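Local coordinates for protein Lysine/ornithine decarboxylase (Selenomonas ruminantium, PDB 5GJO) that decarboxylates both L-lysine and L-ornithine, giving cadaverine and putrescine, with pyridoxal 5'-phosphate as cofactor, at residues 47-52 with 68-73; 92-98 with 113-117. The protein carries 2 engineered substitutions. All blocks are in the same frame, centred on the assembly; numbering follows the deposited sequence.

Contact 1: residues 47-52 with 68-73. With PLP (pyridoxal-5'-phosphate), chain H.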
# COMPACT_ATOMS: atom_id res chain seq x y z
N VAL A 47 19.05 -21.24 7.56
CA VAL A 47 18.16 -20.08 7.33
C VAL A 47 18.42 -19.34 6.01
O VAL A 47 19.53 -18.85 5.72
CB VAL A 47 18.31 -19.10 8.49
CG1 VAL A 47 17.42 -17.89 8.29
CG2 VAL A 47 17.96 -19.77 9.78
N PHE A 48 17.39 -19.22 5.19
CA PHE A 48 17.28 -18.27 4.09
C PHE A 48 16.27 -17.19 4.51
O PHE A 48 15.04 -17.40 4.44
CB PHE A 48 16.72 -18.90 2.79
CG PHE A 48 17.71 -19.77 2.04
CD1 PHE A 48 17.98 -21.04 2.45
CD2 PHE A 48 18.39 -19.29 0.97
CE1 PHE A 48 18.89 -21.85 1.76
CE2 PHE A 48 19.32 -20.05 0.24
CZ PHE A 48 19.57 -21.36 0.64
N TYR A 49 16.74 -16.07 4.98
CA TYR A 49 15.85 -15.02 5.49
C TYR A 49 15.01 -14.45 4.39
O TYR A 49 15.52 -13.99 3.36
CB TYR A 49 16.64 -13.89 6.17
CG TYR A 49 15.79 -12.66 6.52
CD1 TYR A 49 14.66 -12.80 7.32
CD2 TYR A 49 16.05 -11.44 6.00
CE1 TYR A 49 13.82 -11.72 7.57
CE2 TYR A 49 15.28 -10.31 6.32
CZ TYR A 49 14.17 -10.45 7.13
OH TYR A 49 13.26 -9.44 7.39
N ALA A 50 13.71 -14.48 4.61
CA ALA A 50 12.71 -13.96 3.67
C ALA A 50 12.58 -12.45 3.84
O ALA A 50 11.81 -11.92 4.58
CB ALA A 50 11.34 -14.73 3.71
N MET A 51 13.48 -11.75 3.16
CA MET A 51 13.61 -10.31 3.29
C MET A 51 12.43 -9.51 2.87
O MET A 51 12.33 -8.37 3.30
CB MET A 51 14.91 -9.81 2.55
CG MET A 51 14.87 -10.11 1.08
SD MET A 51 16.40 -9.48 0.29
CE MET A 51 16.10 -7.75 0.33
N LYS A 52 11.45 -10.15 2.23
CA LYS A 52 10.17 -9.52 1.92
C LYS A 52 9.51 -8.99 3.21
O LYS A 52 8.79 -8.02 3.18
CB LYS A 52 9.22 -10.53 1.26
CG LYS A 52 9.12 -11.85 2.00
CD LYS A 52 8.22 -12.89 1.35
CE LYS A 52 8.61 -13.17 -0.10
NZ LYS A 52 9.87 -13.95 -0.25
N SER A 68 23.66 -15.97 7.61
CA SER A 68 22.34 -16.28 7.04
C SER A 68 22.44 -16.30 5.56
O SER A 68 23.19 -15.51 4.97
CB SER A 68 21.34 -15.18 7.46
OG SER A 68 19.99 -15.49 7.04
N HIS A 69 21.61 -17.13 4.91
CA HIS A 69 21.32 -16.94 3.52
C HIS A 69 20.05 -16.08 3.35
O HIS A 69 19.48 -15.56 4.35
CB HIS A 69 21.09 -18.31 2.83
CG HIS A 69 22.30 -19.21 2.76
ND1 HIS A 69 23.04 -19.57 3.87
CD2 HIS A 69 22.91 -19.79 1.70
CE1 HIS A 69 24.04 -20.35 3.51
NE2 HIS A 69 23.98 -20.50 2.19
N PHE A 70 19.63 -15.91 2.08
CA PHE A 70 18.49 -15.04 1.78
C PHE A 70 17.53 -15.60 0.75
O PHE A 70 17.97 -16.15 -0.22
CB PHE A 70 18.93 -13.67 1.30
CG PHE A 70 19.77 -12.93 2.30
CD1 PHE A 70 19.15 -12.17 3.30
CD2 PHE A 70 21.17 -13.10 2.34
CE1 PHE A 70 19.93 -11.57 4.29
CE2 PHE A 70 21.94 -12.50 3.31
CZ PHE A 70 21.32 -11.75 4.31
N ASP A 71 16.25 -15.40 0.99
CA ASP A 71 15.19 -15.74 0.05
C ASP A 71 14.76 -14.41 -0.57
O ASP A 71 14.37 -13.45 0.15
CB ASP A 71 14.02 -16.36 0.80
CG ASP A 71 12.68 -16.16 0.10
OD1 ASP A 71 12.63 -16.06 -1.14
OD2 ASP A 71 11.65 -16.05 0.77
N VAL A 72 14.84 -14.31 -1.89
CA VAL A 72 14.56 -13.11 -2.65
C VAL A 72 13.35 -13.37 -3.57
O VAL A 72 13.23 -14.48 -4.11
CB VAL A 72 15.71 -12.65 -3.55
CG1 VAL A 72 16.89 -12.20 -2.66
CG2 VAL A 72 16.24 -13.75 -4.47
N ALA A 73 12.51 -12.36 -3.70
CA ALA A 73 11.23 -12.43 -4.46
C ALA A 73 11.25 -11.73 -5.77
O ALA A 73 10.25 -11.83 -6.49
CB ALA A 73 10.14 -11.78 -3.63
N1 PLP H . 9.45 -17.70 1.88
C2 PLP H . 8.50 -17.62 0.92
C2A PLP H . 8.71 -18.30 -0.41
C3 PLP H . 7.25 -16.86 1.17
O3 PLP H . 6.27 -16.77 0.22
C4 PLP H . 7.09 -16.22 2.49
C4A PLP H . 5.88 -15.44 2.84
O4A PLP H . 5.20 -14.95 1.96
C5 PLP H . 8.21 -16.38 3.46
C6 PLP H . 9.33 -17.12 3.09
C5A PLP H . 8.13 -15.75 4.83
O4P PLP H . 6.91 -16.13 5.46
P PLP H . 6.65 -15.80 7.01
O1P PLP H . 7.73 -16.58 7.73
O2P PLP H . 5.25 -16.30 7.26
O3P PLP H . 6.80 -14.30 7.10
O HOH W 1 11.93 -12.17 0.12
O HOH W 2 10.43 -15.38 -2.59
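The phenyl ring of Phe48 takes the CB of His69 over one face, a CH-pi contact with CB 3.6 Å from the ring centroid, while the carbonyl O of Phe70 lies at the ring's edge. Further along the same face of the sheet, beside Ala50, the carboxylate of Asp71 holds the cofactor and Lys52 together. Its OD2 is 3.0 Å from N1 of PLP and 2.9 Å from Lys52 NZ, a salt bridge whose hydrogen bond is weak. Such a carboxylate beside N1 would be expected to stabilise a protonated pyridine. Bends at chi3 (54°) and chi4 (72°) turn NZ back to Asp71; Lys52 CD lies 3.7 Å from PLP C4, but the Schiff base that Lys52 probably makes, as in relatives, is not formed here. Two waters also accept from NZ, one donating to Asp71 O and the other to Asp71 OD1. Backbone hydrogen bonds join the two parallel strands, Asp71 N to Tyr49 O being the straightest at 170°. On the opposite face Tyr49 meets Phe70. These are neighbouring strands of the PLP-binding barrel, linked through helix 57-65, which covers Tyr49; helix 75-83 packs on Phe70 and Val72, and strands 252-255 and 91-93 flank the pair.

Contact 2: residues 92-98 with 113-117; sequences IYANPVK and RFTFD
Tyr93 and Phe114 form a single backbone bridge, with Tyr93 N bonded to Arg113 O at 2.9 Å and a weak bond of 3.4 Å from Thr115 N to Tyr93 O. Ile92 lies against the aliphatic part of Arg113, its CG1 3.7 Å from the arginine CG, and its CD1 reaches the CG2 of Thr115. The extended Arg113 chain carries its guanidinium past Ile92 to a salt bridge with Asp214 and a cation-pi contact with Trp254. Tyr93 places its CB against CD1 of Phe114, at 3.8 Å, with Phe114 CE1 near the plane of the tyrosine ring, at its edge. Strands 91-93 and 113-116, joined by helix 100-109, are successive strands of the TIM-barrel-like domain that binds PLP, and Ala94, just after the first of them, touches the cofactor. Beyond the strand the chain turns at Asn95, whose OD1 accepts from Val97 N in an Asx turn, while its ND2 gives to Ala73 O and to Pro322 O of the second subunit. Lys98 then folds back with its CG over one face of the Tyr93 ring, toward its rim. A bend at chi4 (56°) brings its NZ to Thr115 O, 2.7 Å away and nearly in line with the C=O bond, and also to Asn95 O in the carbonyl plane; Glu121 supplies a salt bridge. A methionine in place of Lys98 would probably leave both carbonyl oxygens without this donor and Glu121 without its charged mate, weakening the tie between the turn and the strand. Within the turn, Pro96 CB rests 3.6 Å from Asp117 OD2, which also accepts from Gly154 N, while OD1 makes a salt bridge with Lys276 of the second subunit. One water links Pro96 O with the N and OD1 of Asp117, and another joins Ala94 O to Thr115 OG1.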
# COMPACT_ATOMS: atom_id res chain seq x y z
N ILE A 92 18.23 -17.69 -2.65
CA ILE A 92 17.24 -18.49 -3.37
C ILE A 92 16.21 -17.57 -3.95
O ILE A 92 15.67 -16.71 -3.26
CB ILE A 92 16.62 -19.60 -2.52
CG1 ILE A 92 15.72 -20.49 -3.42
CG2 ILE A 92 15.90 -19.12 -1.33
CD1 ILE A 92 15.18 -21.72 -2.75
N TYR A 93 15.97 -17.67 -5.24
CA TYR A 93 14.92 -16.89 -5.87
C TYR A 93 13.66 -17.75 -5.77
O TYR A 93 13.38 -18.56 -6.64
CB TYR A 93 15.31 -16.53 -7.30
CG TYR A 93 14.40 -15.61 -8.09
CD1 TYR A 93 13.37 -14.91 -7.50
CD2 TYR A 93 14.59 -15.44 -9.44
CE1 TYR A 93 12.55 -14.08 -8.24
CE2 TYR A 93 13.77 -14.63 -10.19
CZ TYR A 93 12.76 -13.95 -9.59
OH TYR A 93 11.98 -13.14 -10.34
N ALA A 94 12.95 -17.59 -4.66
CA ALA A 94 11.80 -18.44 -4.33
C ALA A 94 10.44 -17.85 -4.67
O ALA A 94 9.41 -18.27 -4.09
CB ALA A 94 11.84 -18.75 -2.87
N ASN A 95 10.40 -16.95 -5.60
CA ASN A 95 9.12 -16.60 -6.22
C ASN A 95 8.88 -17.66 -7.29
O ASN A 95 9.69 -17.76 -8.25
CB ASN A 95 9.22 -15.27 -6.80
CG ASN A 95 7.87 -14.69 -7.19
OD1 ASN A 95 6.96 -15.42 -7.62
ND2 ASN A 95 7.71 -13.36 -6.97
N PRO A 96 7.81 -18.45 -7.11
CA PRO A 96 7.60 -19.51 -8.10
C PRO A 96 7.34 -18.99 -9.50
O PRO A 96 7.50 -19.81 -10.41
CB PRO A 96 6.35 -20.26 -7.56
CG PRO A 96 6.28 -19.89 -6.14
CD PRO A 96 6.78 -18.48 -6.08
N VAL A 97 6.87 -17.77 -9.69
CA VAL A 97 6.57 -17.24 -10.99
C VAL A 97 7.39 -16.05 -11.22
O VAL A 97 7.04 -14.96 -10.83
CB VAL A 97 5.08 -16.98 -11.22
CG1 VAL A 97 4.85 -16.51 -12.68
CG2 VAL A 97 4.28 -18.24 -10.90
N LYS A 98 8.47 -16.22 -11.97
CA LYS A 98 9.46 -15.14 -12.12
C LYS A 98 9.20 -14.21 -13.29
O LYS A 98 8.63 -14.66 -14.27
CB LYS A 98 10.81 -15.78 -12.22
CG LYS A 98 11.15 -16.58 -10.97
CD LYS A 98 12.17 -17.68 -11.27
CE LYS A 98 12.10 -18.83 -10.29
NZ LYS A 98 10.71 -19.41 -10.25
N ARG A 113 19.53 -20.92 -7.56
CA ARG A 113 18.71 -21.83 -6.72
C ARG A 113 17.34 -21.17 -6.87
O ARG A 113 17.21 -19.95 -6.56
CB ARG A 113 19.22 -21.82 -5.31
CG ARG A 113 18.48 -22.72 -4.38
CD ARG A 113 19.16 -22.66 -3.04
NE ARG A 113 18.65 -23.58 -2.07
CZ ARG A 113 19.21 -24.75 -1.73
NH1 ARG A 113 20.29 -25.20 -2.33
NH2 ARG A 113 18.66 -25.50 -0.79
N PHE A 114 16.38 -21.93 -7.36
CA PHE A 114 15.06 -21.45 -7.74
C PHE A 114 14.02 -22.39 -7.15
O PHE A 114 14.30 -23.53 -6.94
CB PHE A 114 14.87 -21.52 -9.26
CG PHE A 114 15.74 -20.58 -10.06
CD1 PHE A 114 16.20 -19.41 -9.55
CD2 PHE A 114 16.03 -20.88 -11.38
CE1 PHE A 114 16.97 -18.56 -10.29
CE2 PHE A 114 16.79 -20.04 -12.14
CZ PHE A 114 17.27 -18.87 -11.59
N THR A 115 12.83 -21.87 -6.90
CA THR A 115 11.60 -22.71 -6.74
C THR A 115 10.70 -22.57 -7.91
O THR A 115 10.75 -21.62 -8.63
CB THR A 115 10.84 -22.46 -5.39
OG1 THR A 115 10.22 -21.21 -5.47
CG2 THR A 115 11.81 -22.44 -4.23
N PHE A 116 9.85 -23.57 -8.09
CA PHE A 116 8.80 -23.53 -9.08
C PHE A 116 7.64 -24.47 -8.72
O PHE A 116 7.79 -25.37 -7.95
CB PHE A 116 9.34 -23.84 -10.47
CG PHE A 116 9.65 -25.28 -10.70
CD1 PHE A 116 10.60 -25.93 -9.95
CD2 PHE A 116 9.01 -25.99 -11.70
CE1 PHE A 116 10.89 -27.26 -10.18
CE2 PHE A 116 9.29 -27.31 -11.92
CZ PHE A 116 10.22 -27.95 -11.16
N ASP A 117 6.47 -24.18 -9.27
CA ASP A 117 5.30 -25.00 -9.04
C ASP A 117 4.47 -25.27 -10.28
O ASP A 117 3.36 -25.73 -10.17
CB ASP A 117 4.43 -24.42 -7.91
CG ASP A 117 3.85 -23.06 -8.24
OD1 ASP A 117 3.80 -22.69 -9.41
OD2 ASP A 117 3.44 -22.36 -7.31
O HOH W 3 8.46 -20.69 -3.19
O HOH W 4 5.97 -22.03 -11.10

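Contact 1 precedes contact 2 along the chain, and their centres are about 12 Å apart within the PLP-binding barrel domain. Strands 69-72 and 91-93 are neighbours, so the order round this part of the barrel wall is 45-50, 69-72, 91-93, 113-116, with helices 57-65, 75-83 and 100-109 between successive strands. Probable backbone hydrogen bonds from Val72 N to Ile92 O and between Phe70 O and Ile92 N join the two contacts, and Phe48 CD2 packs on Ile92 CG2. Asp71 OD1 lies 3.3 Å from Ala94 CB, and both residues line the PLP pocket. Each contact also touches the second subunit, placing this part of the barrel near the dimer interface.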